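Local coordinates for interferon-inducible protein AIM2 (Mus musculus, PDB 4JBM) that senses double-stranded DNA in the cytosol through its HIN domain, the part present here, and triggers inflammasome assembly and pyroptosis, at residues 55-61 and 74-80. Residues are numbered along the deposited sequence; the frame is centred on the assembly and turned at random.
Sequences RTIKISN and SSVVVDV
Val76 O is gripped twice from across an antiparallel strand pair in an OB fold of the HIN domain: Ser60 N donates to it in the carbonyl plane at 2.9 Å, while Ser60 OG adds a weak second bond. With chi1 at 48°, OG is flanked by the residue's own N and C and comes within 3.5 Å of Val76 O. Strand 76-79 is the outermost strand of its sheet in this chain, with strand 56-60 between it and strand 4-16. Two hydrogen-bonded pairs, Lys58 with Val78 and Ser60 with Val76, alternate with the non-hydrogen-bonded pairs Ile57–Asp79 and Ile59–Val77. The side chains of Ile57, Ile59 and Val77 share one face: Ile59 CG2 lies 4.2 Å from Val77 CG2, and Ile57 CD1 is equally close to Val77 CG1. Ile59 and Val77, both buried, also touch Val71 of strand 69-71. Lys58 occupies the other face, where its CB rests 4.0 Å from Val80 CG1. Beyond the ladder, Ser75 OG approaches Asn61 O at a doubtfully short 2.5 Å and is also hydrogen-bonded to Thr72 N. Asn61 ND2 meets Ser74 O at 2.6 Å, from above the carbonyl plane, although that oxygen lies in the plane of the asparagine amide.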
loop_
_atom_site.group_PDB
_atom_site.type_symbol
_atom_site.label_atom_id
_atom_site.label_comp_id
_atom_site.label_asym_id
_atom_site.label_seq_id
_atom_site.Cartn_x
_atom_site.Cartn_y
_atom_site.Cartn_z
ATOM N N ARG A 55 -1.242 -4.333 18.565
ATOM C CA ARG A 55 -0.545 -5.481 19.138
ATOM C C ARG A 55 0.950 -5.311 18.882
ATOM O O ARG A 55 1.349 -4.677 17.905
ATOM C CB ARG A 55 -1.056 -6.807 18.551
ATOM C CG ARG A 55 -2.364 -7.327 19.161
ATOM C CD ARG A 55 -2.130 -8.061 20.477
ATOM N NE ARG A 55 -3.369 -8.296 21.217
ATOM C CZ ARG A 55 -3.875 -7.465 22.128
ATOM N NH1 ARG A 55 -3.243 -6.338 22.427
ATOM N NH2 ARG A 55 -5.010 -7.767 22.747
ATOM N N THR A 56 1.775 -5.879 19.753
ATOM C CA THR A 56 3.217 -5.813 19.565
ATOM C C THR A 56 3.734 -7.178 19.157
ATOM O O THR A 56 3.444 -8.177 19.810
ATOM C CB THR A 56 3.956 -5.326 20.831
ATOM O OG1 THR A 56 3.613 -6.160 21.945
ATOM C CG2 THR A 56 3.587 -3.889 21.143
ATOM N N ILE A 57 4.496 -7.217 18.071
ATOM C CA ILE A 57 4.993 -8.481 17.548
ATOM C C ILE A 57 6.495 -8.447 17.306
ATOM O O ILE A 57 7.065 -7.394 17.025
ATOM C CB ILE A 57 4.282 -8.875 16.230
ATOM C CG1 ILE A 57 4.466 -7.783 15.181
ATOM C CG2 ILE A 57 2.801 -9.135 16.465
ATOM C CD1 ILE A 57 3.934 -8.154 13.798
ATOM N N LYS A 58 7.119 -9.619 17.412
ATOM C CA LYS A 58 8.537 -9.780 17.133
ATOM C C LYS A 58 8.677 -10.624 15.865
ATOM O O LYS A 58 8.104 -11.719 15.749
ATOM C CB LYS A 58 9.241 -10.450 18.318
ATOM C CG LYS A 58 10.767 -10.356 18.287
ATOM C CD LYS A 58 11.393 -10.860 19.590
ATOM C CE LYS A 58 12.892 -10.608 19.615
ATOM N NZ LYS A 58 13.186 -9.150 19.545
ATOM N N ILE A 59 9.430 -10.099 14.905
ATOM C CA ILE A 59 9.536 -10.722 13.597
ATOM C C ILE A 59 10.987 -11.079 13.319
ATOM O O ILE A 59 11.869 -10.228 13.388
ATOM C CB ILE A 59 9.006 -9.781 12.484
ATOM C CG1 ILE A 59 7.647 -9.193 12.881
ATOM C CG2 ILE A 59 8.944 -10.513 11.141
ATOM C CD1 ILE A 59 7.024 -8.267 11.848
ATOM N N SER A 60 11.225 -12.350 13.016
ATOM C CA SER A 60 12.568 -12.840 12.734
ATOM C C SER A 60 12.586 -13.611 11.418
ATOM O O SER A 60 11.551 -14.113 10.978
ATOM C CB SER A 60 13.056 -13.723 13.880
ATOM O OG SER A 60 12.067 -14.669 14.228
ATOM N N ASN A 61 13.759 -13.669 10.789
ATOM C CA ASN A 61 13.959 -14.371 9.515
ATOM C C ASN A 61 13.089 -13.777 8.407
ATOM O O ASN A 61 12.240 -14.459 7.834
ATOM C CB ASN A 61 13.717 -15.883 9.656
ATOM C CG ASN A 61 14.154 -16.661 8.423
ATOM O OD1 ASN A 61 15.201 -16.378 7.837
ATOM N ND2 ASN A 61 13.341 -17.630 8.010
ATOM N N SER A 74 8.758 -18.970 6.175
ATOM C CA SER A 74 10.034 -19.273 6.808
ATOM C C SER A 74 10.268 -18.324 7.976
ATOM O O SER A 74 11.076 -18.614 8.856
ATOM C CB SER A 74 11.176 -19.102 5.806
ATOM O OG SER A 74 10.822 -19.598 4.533
ATOM N N SER A 75 9.554 -17.196 7.984
ATOM C CA SER A 75 9.714 -16.187 9.026
ATOM C C SER A 75 9.040 -16.634 10.308
ATOM O O SER A 75 8.177 -17.512 10.298
ATOM C CB SER A 75 9.114 -14.835 8.600
ATOM O OG SER A 75 9.810 -14.254 7.511
ATOM N N VAL A 76 9.427 -16.010 11.409
ATOM C CA VAL A 76 8.806 -16.285 12.691
ATOM C C VAL A 76 8.164 -14.997 13.188
ATOM O O VAL A 76 8.816 -13.953 13.269
ATOM C CB VAL A 76 9.823 -16.812 13.735
ATOM C CG1 VAL A 76 9.111 -17.220 15.010
ATOM C CG2 VAL A 76 10.617 -17.986 13.172
ATOM N N VAL A 77 6.869 -15.060 13.473
ATOM C CA VAL A 77 6.154 -13.921 14.035
ATOM C C VAL A 77 5.598 -14.334 15.386
ATOM O O VAL A 77 4.728 -15.200 15.460
ATOM C CB VAL A 77 5.011 -13.439 13.120
ATOM C CG1 VAL A 77 4.189 -12.354 13.808
ATOM C CG2 VAL A 77 5.569 -12.941 11.802
ATOM N N VAL A 78 6.096 -13.728 16.456
ATOM C CA VAL A 78 5.645 -14.147 17.773
ATOM C C VAL A 78 5.029 -12.934 18.451
ATOM O O VAL A 78 5.637 -11.862 18.477
ATOM C CB VAL A 78 6.803 -14.681 18.629
ATOM C CG1 VAL A 78 6.332 -15.891 19.424
ATOM C CG2 VAL A 78 7.958 -15.107 17.743
ATOM N N ASP A 79 3.817 -13.084 18.981
ATOM C CA ASP A 79 3.209 -12.000 19.742
ATOM C C ASP A 79 3.972 -11.840 21.052
ATOM O O ASP A 79 4.247 -12.821 21.743
ATOM C CB ASP A 79 1.728 -12.284 20.005
ATOM C CG ASP A 79 1.038 -11.160 20.765
ATOM O OD1 ASP A 79 1.226 -9.974 20.413
ATOM O OD2 ASP A 79 0.297 -11.471 21.723
ATOM N N VAL A 80 4.339 -10.607 21.378
ATOM C CA VAL A 80 5.111 -10.354 22.589
ATOM C C VAL A 80 4.593 -9.135 23.329
ATOM O O VAL A 80 3.982 -8.250 22.733
ATOM C CB VAL A 80 6.609 -10.128 22.277
ATOM C CG1 VAL A 80 7.228 -11.383 21.702
ATOM C CG2 VAL A 80 6.787 -8.948 21.320
#